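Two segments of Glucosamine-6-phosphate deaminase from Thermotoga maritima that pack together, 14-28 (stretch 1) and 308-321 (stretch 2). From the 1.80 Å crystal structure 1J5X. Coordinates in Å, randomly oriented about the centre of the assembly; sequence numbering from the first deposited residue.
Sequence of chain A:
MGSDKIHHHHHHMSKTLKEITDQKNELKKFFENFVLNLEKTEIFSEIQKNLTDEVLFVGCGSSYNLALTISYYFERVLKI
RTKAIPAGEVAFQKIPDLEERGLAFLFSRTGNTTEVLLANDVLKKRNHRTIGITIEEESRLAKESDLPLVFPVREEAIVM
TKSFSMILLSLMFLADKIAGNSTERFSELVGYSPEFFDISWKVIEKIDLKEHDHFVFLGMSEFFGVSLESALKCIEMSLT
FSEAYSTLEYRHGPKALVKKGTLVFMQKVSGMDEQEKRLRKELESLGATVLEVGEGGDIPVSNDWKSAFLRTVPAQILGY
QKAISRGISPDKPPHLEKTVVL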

ATOM      1  N   SER A  14       7.387  16.730  12.932  1.00 29.80           N
ATOM      2  CA  SER A  14       7.585  16.119  11.567  1.00 29.05           C
ATOM      3  C   SER A  14       6.310  16.115  10.749  1.00 28.76           C
ATOM      4  O   SER A  14       5.239  15.665  11.222  1.00 26.38           O
ATOM      5  N   LYS A  15       6.410  16.593   9.509  1.00 24.64           N
ATOM      6  CA  LYS A  15       5.240  16.599   8.629  1.00 24.87           C
ATOM      7  C   LYS A  15       4.806  15.138   8.337  1.00 25.58           C
ATOM      8  O   LYS A  15       3.603  14.853   8.230  1.00 24.69           O
ATOM      9  N   THR A  16       5.803  14.265   8.203  1.00 24.62           N
ATOM     10  CA  THR A  16       5.548  12.846   7.934  1.00 26.24           C
ATOM     11  C   THR A  16       4.745  12.254   9.103  1.00 26.77           C
ATOM     12  O   THR A  16       3.671  11.634   8.885  1.00 25.01           O
ATOM     13  N   LEU A  17       5.211  12.461  10.340  1.00 24.91           N
ATOM     14  CA  LEU A  17       4.450  11.959  11.485  1.00 23.81           C
ATOM     15  C   LEU A  17       3.018  12.517  11.450  1.00 23.24           C
ATOM     16  O   LEU A  17       2.030  11.795  11.734  1.00 25.47           O
ATOM     17  N   LYS A  18       2.857  13.803  11.099  1.00 23.52           N
ATOM     18  CA  LYS A  18       1.511  14.374  11.035  1.00 24.39           C
ATOM     19  C   LYS A  18       0.615  13.640  10.026  1.00 24.51           C
ATOM     20  O   LYS A  18      -0.553  13.310  10.298  1.00 21.88           O
ATOM     21  N   GLU A  19       1.163  13.417   8.842  1.00 21.42           N
ATOM     22  CA  GLU A  19       0.396  12.733   7.823  1.00 22.12           C
ATOM     23  C   GLU A  19       0.171  11.234   8.194  1.00 21.86           C
ATOM     24  O   GLU A  19      -0.851  10.681   7.879  1.00 26.03           O
ATOM     25  N   ILE A  20       1.090  10.577   8.856  1.00 23.32           N
ATOM     26  CA  ILE A  20       0.804   9.178   9.295  1.00 24.36           C
ATOM     27  C   ILE A  20      -0.394   9.255  10.284  1.00 27.36           C
ATOM     28  O   ILE A  20      -1.410   8.517  10.193  1.00 24.38           O
ATOM     29  N   THR A  21      -0.272  10.179  11.232  1.00 24.25           N
ATOM     30  CA  THR A  21      -1.304  10.362  12.257  1.00 25.98           C
ATOM     31  C   THR A  21      -2.662  10.747  11.692  1.00 23.82           C
ATOM     32  O   THR A  21      -3.696  10.464  12.303  1.00 24.31           O
ATOM     33  N   ASP A  22      -2.670  11.329  10.496  1.00 23.04           N
ATOM     34  CA  ASP A  22      -3.918  11.706   9.876  1.00 22.18           C
ATOM     35  C   ASP A  22      -4.785  10.451   9.557  1.00 22.82           C
ATOM     36  O   ASP A  22      -5.965  10.596   9.298  1.00 23.50           O
ATOM     37  N   GLN A  23      -4.176   9.276   9.545  1.00 21.66           N
ATOM     38  CA  GLN A  23      -4.953   8.071   9.258  1.00 24.13           C
ATOM     39  C   GLN A  23      -5.823   7.803  10.487  1.00 25.36           C
ATOM     40  O   GLN A  23      -6.775   7.025  10.448  1.00 25.47           O
ATOM     41  N   LYS A  24      -5.452   8.425  11.597  1.00 24.69           N
ATOM     42  CA  LYS A  24      -6.259   8.303  12.798  1.00 27.32           C
ATOM     43  C   LYS A  24      -7.175   9.496  12.899  1.00 29.17           C
ATOM     44  O   LYS A  24      -8.362   9.359  13.184  1.00 27.05           O
ATOM     45  N   ASN A  25      -6.642  10.700  12.665  1.00 29.41           N
ATOM     46  CA  ASN A  25      -7.470  11.890  12.827  1.00 32.88           C
ATOM     47  C   ASN A  25      -8.385  12.370  11.729  1.00 30.54           C
ATOM     48  O   ASN A  25      -9.377  13.043  11.997  1.00 30.69           O
ATOM     49  N   GLU A  26      -8.073  12.052  10.487  1.00 28.76           N
ATOM     50  CA  GLU A  26      -8.863  12.593   9.403  1.00 26.75           C
ATOM     51  C   GLU A  26      -9.542  11.582   8.489  1.00 24.16           C
ATOM     52  O   GLU A  26     -10.259  11.949   7.567  1.00 23.06           O
ATOM     53  N   LEU A  27      -9.303  10.319   8.746  1.00 23.68           N
ATOM     54  CA  LEU A  27      -9.840   9.283   7.862  1.00 25.35           C
ATOM     55  C   LEU A  27     -11.358   9.250   7.794  1.00 26.58           C
ATOM     56  O   LEU A  27     -11.923   9.139   6.722  1.00 26.16           O
ATOM     57  N   LYS A  28     -12.013   9.344   8.949  1.00 26.32           N
ATOM     58  CA  LYS A  28     -13.472   9.316   8.944  1.00 25.96           C
ATOM     59  C   LYS A  28     -14.059  10.454   8.146  1.00 25.94           C
ATOM     60  O   LYS A  28     -15.016  10.315   7.370  1.00 24.99           O
ATOM     61  N   ALA A 308      -7.169  -4.133   4.144  1.00 15.35           N
ATOM     62  CA  ALA A 308      -5.933  -3.772   3.442  1.00 17.63           C
ATOM     63  C   ALA A 308      -5.619  -2.289   3.529  1.00 16.55           C
ATOM     64  O   ALA A 308      -4.434  -1.951   3.683  1.00 19.84           O
ATOM     65  N   PHE A 309      -6.648  -1.429   3.495  1.00 15.86           N
ATOM     66  CA  PHE A 309      -6.389   0.008   3.520  1.00 17.55           C
ATOM     67  C   PHE A 309      -5.828   0.552   4.858  1.00 19.56           C
ATOM     68  O   PHE A 309      -5.357   1.709   4.940  1.00 19.11           O
ATOM     69  N   LEU A 310      -5.883  -0.249   5.917  1.00 16.12           N
ATOM     70  CA  LEU A 310      -5.299   0.156   7.181  1.00 15.65           C
ATOM     71  C   LEU A 310      -3.970  -0.572   7.440  1.00 18.55           C
ATOM     72  O   LEU A 310      -3.210  -0.185   8.325  1.00 18.90           O
ATOM     73  N   ARG A 311      -3.705  -1.670   6.724  1.00 16.44           N
ATOM     74  CA  ARG A 311      -2.575  -2.483   7.129  1.00 15.44           C
ATOM     75  C   ARG A 311      -1.144  -2.045   6.886  1.00 13.58           C
ATOM     76  O   ARG A 311      -0.232  -2.773   7.277  1.00 17.66           O
ATOM     77  N   THR A 312      -0.958  -0.925   6.216  1.00 17.47           N
ATOM     78  CA  THR A 312       0.435  -0.408   6.100  1.00 18.57           C
ATOM     79  C   THR A 312       0.726   0.546   7.286  1.00 17.55           C
ATOM     80  O   THR A 312       1.859   0.957   7.505  1.00 19.55           O
ATOM     81  N   VAL A 313      -0.276   0.870   8.069  1.00 19.88           N
ATOM     82  CA  VAL A 313      -0.056   1.781   9.207  1.00 19.64           C
ATOM     83  C   VAL A 313       1.019   1.254  10.184  1.00 21.55           C
ATOM     84  O   VAL A 313       1.918   2.003  10.594  1.00 21.46           O
ATOM     85  N   PRO A 314       0.946  -0.005  10.587  1.00 19.01           N
ATOM     86  CA  PRO A 314       1.978  -0.492  11.500  1.00 20.09           C
ATOM     87  C   PRO A 314       3.406  -0.274  10.923  1.00 22.48           C
ATOM     88  O   PRO A 314       4.308   0.147  11.619  1.00 21.49           O
ATOM     89  N   ALA A 315       3.596  -0.595   9.633  1.00 19.42           N
ATOM     90  CA  ALA A 315       4.933  -0.415   9.037  1.00 19.14           C
ATOM     91  C   ALA A 315       5.331   1.060   8.903  1.00 20.75           C
ATOM     92  O   ALA A 315       6.516   1.383   9.032  1.00 20.45           O
ATOM     93  N   GLN A 316       4.377   1.962   8.676  1.00 18.26           N
ATOM     94  CA  GLN A 316       4.706   3.403   8.614  1.00 20.69           C
ATOM     95  C   GLN A 316       5.187   3.847  10.018  1.00 23.63           C
ATOM     96  O   GLN A 316       6.065   4.668  10.136  1.00 21.68           O
ATOM     97  N   ILE A 317       4.537   3.326  11.067  1.00 22.37           N
ATOM     98  CA  ILE A 317       4.928   3.650  12.441  1.00 23.29           C
ATOM     99  C   ILE A 317       6.291   3.014  12.759  1.00 24.82           C
ATOM    100  O   ILE A 317       7.129   3.636  13.426  1.00 24.68           O
ATOM    101  N   LEU A 318       6.522   1.799  12.282  1.00 21.43           N
ATOM    102  CA  LEU A 318       7.805   1.154  12.490  1.00 25.05           C
ATOM    103  C   LEU A 318       8.867   2.018  11.804  1.00 25.74           C
ATOM    104  O   LEU A 318       9.907   2.339  12.404  1.00 23.78           O
ATOM    105  N   GLY A 319       8.577   2.445  10.577  1.00 24.42           N
ATOM    106  CA  GLY A 319       9.576   3.220   9.850  1.00 27.22           C
ATOM    107  C   GLY A 319       9.919   4.491  10.618  1.00 27.78           C
ATOM    108  O   GLY A 319      11.115   4.862  10.775  1.00 25.63           O
ATOM    109  N   TYR A 320       8.872   5.178  11.067  1.00 25.34           N
ATOM    110  CA  TYR A 320       9.061   6.437  11.790  1.00 26.50           C
ATOM    111  C   TYR A 320       9.872   6.221  13.074  1.00 29.26           C
ATOM    112  O   TYR A 320      10.913   6.857  13.312  1.00 28.38           O
ATOM    113  N   GLN A 321       9.414   5.305  13.897  1.00 28.71           N
ATOM    114  CA  GLN A 321      10.108   5.059  15.146  1.00 30.66           C
ATOM    115  C   GLN A 321      11.533   4.592  14.915  1.00 30.92           C
ATOM    116  O   GLN A 321      12.445   4.958  15.685  1.00 30.60           O
TER

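Helix 15-25 and helix 313-321 run nearly antiparallel, with an angle of 154° between their directions and a closest axial approach of 10.6 Å, a spacing wide enough for side chains from both to fill the gap. Ile20 lies at the apolar centre. Its CA-to-CB bond points toward the opposing helix, its rotamer is m with chi2 at t, and both ends of the side chain rest against Gln316; in addition, Ile20 CG2 lies 4.2 Å from Ile317 CG1, and Ile20 CD1 lies 4.2 Å from Tyr320 CB. Ile317, also m with chi2 at t, is set sideways and contributes only a small part of its surface.

One turn away, Tyr320 provides the largest single covered area of the contact. Its t rotamer, with chi2 at -86°, lays the ring alongside the start of helix 15-25, where Leu17 covers one face. Leu17 is directed sideways, but chi1 at t and chi2 at p carry its CD1 to 4.0 Å from the centroid of the Tyr320 ring, only 2° off the ring normal. This is a CH-pi contact with the methyl almost exactly over the ring centre. The closest approach of the pair is between Leu17 CB and Tyr320 CE2, at 3.5 Å.

A second apolar patch forms at the other end, beyond the break between helix 15-25 and the helix that begins at Leu27. Leu27 points toward stretch 2 in a t, p conformation, and its CD2 lies 4.0 Å from Leu310 CD2 and 4.1 Å from Phe309 CE2. It meets the Phe309 ring at the edge, near the ring plane. Phe309 (p) and Leu310 (m, t) both leave the backbone sideways, yet their ends come nearer to stretch 1.

Between these patches, two buried glutamines pair their amide groups. Gln23 and Gln316 both point toward the partner stretch with chi1 at m and chi2 at t, and each donates to the other: Gln23 NE2 to Gln316 OE1 at 2.8 Å and Gln316 NE2 to Gln23 OE1 at 3.0 Å. The near-linear angles, 169° and 167°, show the amides well aligned. Gln23 NE2 also donates to Ile20 O at 2.8 Å, which anchors the side chain to its own helix. Apolar groups border the pair: Ile20 CG2 is 3.6 Å from Gln316 OE1, and CG2 of Val313, a sideways residue in the t rotamer, is 3.9 Å from Gln23 OE1.

The polar edge lies at Ser14, beside the Tyr320 ring. The serine is t and points toward stretch 2; its OG sits at the ring edge, 3.8 Å from Tyr320 CE2, and accepts a hydrogen bond from Leu17 N at 3.0 Å, steadying the first turn of the helix. Water 1 links the stretches here, accepting from Ser14 N at 2.7 Å and making a weak hydrogen bond of 3.3 Å with Tyr320 OH.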

ATOM      1  CB  SER A  14       8.085  14.690  11.695  1.00 31.09           C
ATOM      2  OG  SER A  14       7.826  13.959  10.508  1.00 32.16           O
ATOM      3  CB  LYS A  15       5.587  17.273   7.313  1.00 27.04           C
ATOM      4  CG  LYS A  15       4.498  17.341   6.223  1.00 30.26           C
ATOM      5  CD  LYS A  15       3.142  17.919   6.610  1.00 33.29           C
ATOM      6  CE  LYS A  15       3.162  19.377   6.955  1.00 36.75           C
ATOM      7  NZ  LYS A  15       1.832  19.983   6.563  1.00 34.44           N
ATOM      8  CB  THR A  16       6.880  12.121   7.667  1.00 27.14           C
ATOM      9  OG1 THR A  16       7.486  12.734   6.504  1.00 24.22           O
ATOM     10  CG2 THR A  16       6.672  10.631   7.411  1.00 27.63           C
ATOM     11  CB  LEU A  17       5.136  12.369  12.799  1.00 26.50           C
ATOM     12  CG  LEU A  17       4.356  11.836  14.027  1.00 29.59           C
ATOM     13  CD1 LEU A  17       4.252  10.322  13.942  1.00 26.05           C
ATOM     14  CD2 LEU A  17       5.095  12.201  15.328  1.00 28.75           C
ATOM     15  CB  LYS A  18       1.549  15.854  10.658  1.00 29.30           C
ATOM     16  CG  LYS A  18       0.164  16.514  10.513  1.00 28.41           C
ATOM     17  CD  LYS A  18      -0.367  16.554   9.103  1.00 35.54           C
ATOM     18  CE  LYS A  18      -1.697  17.314   9.034  1.00 35.32           C
ATOM     19  NZ  LYS A  18      -2.364  17.225   7.717  1.00 30.36           N
ATOM     20  CB  GLU A  19       1.126  12.945   6.492  1.00 23.06           C
ATOM     21  CG  GLU A  19       1.020  14.472   6.170  1.00 24.52           C
ATOM     22  CD  GLU A  19       1.730  14.963   4.906  1.00 21.79           C
ATOM     23  OE1 GLU A  19       2.598  14.262   4.394  1.00 22.01           O
ATOM     24  OE2 GLU A  19       1.403  16.065   4.465  1.00 25.12           O
ATOM     25  CB  ILE A  20       2.019   8.576  10.023  1.00 23.66           C
ATOM     26  CG1 ILE A  20       3.183   8.468   9.041  1.00 22.42           C
ATOM     27  CG2 ILE A  20       1.672   7.216  10.638  1.00 25.46           C
ATOM     28  CD1 ILE A  20       4.412   7.827   9.696  1.00 21.83           C
ATOM     29  CB  THR A  21      -0.828  11.410  13.311  1.00 25.60           C
ATOM     30  OG1 THR A  21       0.395  10.932  13.843  1.00 25.99           O
ATOM     31  CG2 THR A  21      -1.844  11.505  14.484  1.00 29.08           C
ATOM     32  CB  ASP A  22      -3.710  12.459   8.569  1.00 24.71           C
ATOM     33  CG  ASP A  22      -3.326  13.942   8.781  1.00 32.17           C
ATOM     34  OD1 ASP A  22      -3.557  14.443   9.919  1.00 28.56           O
ATOM     35  OD2 ASP A  22      -2.838  14.577   7.792  1.00 31.18           O
ATOM     36  CB  GLN A  23      -4.016   6.906   8.944  1.00 22.50           C
ATOM     37  CG  GLN A  23      -3.512   7.031   7.502  1.00 21.12           C
ATOM     38  CD  GLN A  23      -2.153   6.408   7.297  1.00 24.32           C
ATOM     39  OE1 GLN A  23      -2.067   5.570   6.295  1.00 20.66           O
ATOM     40  NE2 GLN A  23      -1.173   6.697   8.034  1.00 27.67           N
ATOM     41  CB  LYS A  24      -5.390   8.257  14.042  1.00 27.36           C
ATOM     42  CG  LYS A  24      -6.153   8.750  15.295  1.00 30.35           C
ATOM     43  CD  LYS A  24      -5.450   8.293  16.543  1.00 30.11           C
ATOM     44  CE  LYS A  24      -4.496   9.321  17.056  1.00 35.09           C
ATOM     45  NZ  LYS A  24      -4.089   8.993  18.480  1.00 35.71           N
ATOM     46  CB  ASN A  25      -6.577  13.091  13.229  1.00 34.06           C
ATOM     47  CG  ASN A  25      -5.888  12.870  14.566  1.00 36.15           C
ATOM     48  OD1 ASN A  25      -6.508  12.367  15.511  1.00 38.26           O
ATOM     49  ND2 ASN A  25      -4.615  13.253  14.663  1.00 36.73           N
ATOM     50  CB  GLU A  26      -7.943  13.488   8.559  1.00 31.61           C
ATOM     51  CG  GLU A  26      -7.059  14.402   9.454  1.00 36.49           C
ATOM     52  CD  GLU A  26      -6.341  15.537   8.685  1.00 44.22           C
ATOM     53  OE1 GLU A  26      -6.107  15.391   7.456  1.00 43.63           O
ATOM     54  OE2 GLU A  26      -5.986  16.580   9.315  1.00 47.42           O
ATOM     55  CB  LEU A  27      -9.291   7.916   8.300  1.00 24.28           C
ATOM     56  CG  LEU A  27      -9.574   6.735   7.358  1.00 21.77           C
ATOM     57  CD1 LEU A  27      -8.850   6.984   5.967  1.00 21.23           C
ATOM     58  CD2 LEU A  27      -9.041   5.466   8.051  1.00 23.50           C
ATOM     59  CB  LYS A  28     -14.020   9.310  10.381  1.00 27.48           C
ATOM     60  CG  LYS A  28     -15.554   9.164  10.445  1.00 28.65           C
ATOM     61  CD  LYS A  28     -15.990   8.796  11.874  1.00 36.68           C
ATOM     62  CE  LYS A  28     -17.500   8.554  12.015  1.00 38.45           C
ATOM     63  NZ  LYS A  28     -18.277   9.826  12.204  1.00 40.55           N
ATOM     64  CB  ALA A 308      -5.970  -4.219   1.962  1.00 16.96           C
ATOM     65  CB  PHE A 309      -7.616   0.772   3.071  1.00 18.01           C
ATOM     66  CG  PHE A 309      -8.701   0.847   4.117  1.00 19.30           C
ATOM     67  CD1 PHE A 309      -9.659  -0.175   4.205  1.00 21.01           C
ATOM     68  CD2 PHE A 309      -8.748   1.920   5.039  1.00 18.73           C
ATOM     69  CE1 PHE A 309     -10.642  -0.115   5.206  1.00 20.57           C
ATOM     70  CE2 PHE A 309      -9.711   1.989   6.024  1.00 20.81           C
ATOM     71  CZ  PHE A 309     -10.677   0.966   6.124  1.00 20.50           C
ATOM     72  CB  LEU A 310      -6.199  -0.252   8.330  1.00 18.19           C
ATOM     73  CG  LEU A 310      -7.581   0.386   8.498  1.00 22.81           C
ATOM     74  CD1 LEU A 310      -8.332  -0.329   9.661  1.00 22.07           C
ATOM     75  CD2 LEU A 310      -7.382   1.883   8.859  1.00 23.12           C
ATOM     76  CB  ARG A 311      -2.756  -3.945   6.689  1.00 15.36           C
ATOM     77  CG  ARG A 311      -3.847  -4.713   7.581  1.00 18.06           C
ATOM     78  CD  ARG A 311      -4.262  -6.007   6.875  1.00 17.88           C
ATOM     79  NE  ARG A 311      -5.089  -6.900   7.724  1.00 17.01           N
ATOM     80  CZ  ARG A 311      -4.589  -7.899   8.444  1.00 18.97           C
ATOM     81  NH1 ARG A 311      -3.266  -8.148   8.437  1.00 16.14           N
ATOM     82  NH2 ARG A 311      -5.433  -8.689   9.167  1.00 14.18           N
ATOM     83  CB  THR A 312       0.739   0.337   4.761  1.00 16.78           C
ATOM     84  OG1 THR A 312      -0.037   1.518   4.625  1.00 16.12           O
ATOM     85  CG2 THR A 312       0.468  -0.607   3.569  1.00 16.29           C
ATOM     86  CB  VAL A 313      -1.392   2.038   9.950  1.00 19.31           C
ATOM     87  CG1 VAL A 313      -1.150   2.788  11.277  1.00 21.43           C
ATOM     88  CG2 VAL A 313      -2.299   2.865   9.088  1.00 17.80           C
ATOM     89  CB  PRO A 314       1.655  -1.962  11.625  1.00 17.57           C
ATOM     90  CG  PRO A 314       0.122  -1.975  11.543  1.00 18.60           C
ATOM     91  CD  PRO A 314      -0.121  -1.035  10.378  1.00 19.55           C
ATOM     92  CB  ALA A 315       4.993  -1.146   7.623  1.00 20.23           C
ATOM     93  CB  GLN A 316       3.485   4.230   8.314  1.00 21.03           C
ATOM     94  CG  GLN A 316       2.869   4.044   6.922  1.00 23.45           C
ATOM     95  CD  GLN A 316       1.520   4.745   6.824  1.00 26.34           C
ATOM     96  OE1 GLN A 316       1.353   5.801   7.359  1.00 25.85           O
ATOM     97  NE2 GLN A 316       0.556   4.154   6.121  1.00 27.69           N
ATOM     98  CB  ILE A 317       3.803   3.182  13.463  1.00 22.85           C
ATOM     99  CG1 ILE A 317       2.575   4.053  13.276  1.00 20.73           C
ATOM    100  CG2 ILE A 317       4.325   3.202  14.927  1.00 24.55           C
ATOM    101  CD1 ILE A 317       1.312   3.562  14.109  1.00 23.57           C
ATOM    102  CB  LEU A 318       7.821  -0.240  11.866  1.00 23.32           C
ATOM    103  CG  LEU A 318       9.186  -0.950  11.933  1.00 24.21           C
ATOM    104  CD1 LEU A 318       9.637  -1.236  13.421  1.00 23.90           C
ATOM    105  CD2 LEU A 318       9.043  -2.269  11.220  1.00 22.89           C
ATOM    106  CB  TYR A 320       7.728   7.060  12.116  1.00 28.33           C
ATOM    107  CG  TYR A 320       7.909   8.400  12.802  1.00 31.07           C
ATOM    108  CD1 TYR A 320       8.081   8.483  14.181  1.00 30.18           C
ATOM    109  CD2 TYR A 320       7.988   9.574  12.047  1.00 31.74           C
ATOM    110  CE1 TYR A 320       8.327   9.717  14.793  1.00 32.39           C
ATOM    111  CE2 TYR A 320       8.241  10.800  12.645  1.00 33.91           C
ATOM    112  CZ  TYR A 320       8.412  10.866  14.013  1.00 34.74           C
ATOM    113  OH  TYR A 320       8.704  12.114  14.581  1.00 38.52           O
ATOM    114  CB  GLN A 321       9.321   4.033  16.005  1.00 28.74           C
ATOM    115  CG  GLN A 321       7.948   4.600  16.475  1.00 31.75           C
ATOM    116  CD  GLN A 321       7.274   3.731  17.550  1.00 31.68           C
ATOM    117  OE1 GLN A 321       8.046   2.841  18.157  1.00 29.04           O
ATOM    118  NE2 GLN A 321       6.063   3.854  17.804  1.00 33.35           N
TER
HETATM  119  O   HOH W   1       7.778  15.252  15.189  1.00 55.62           O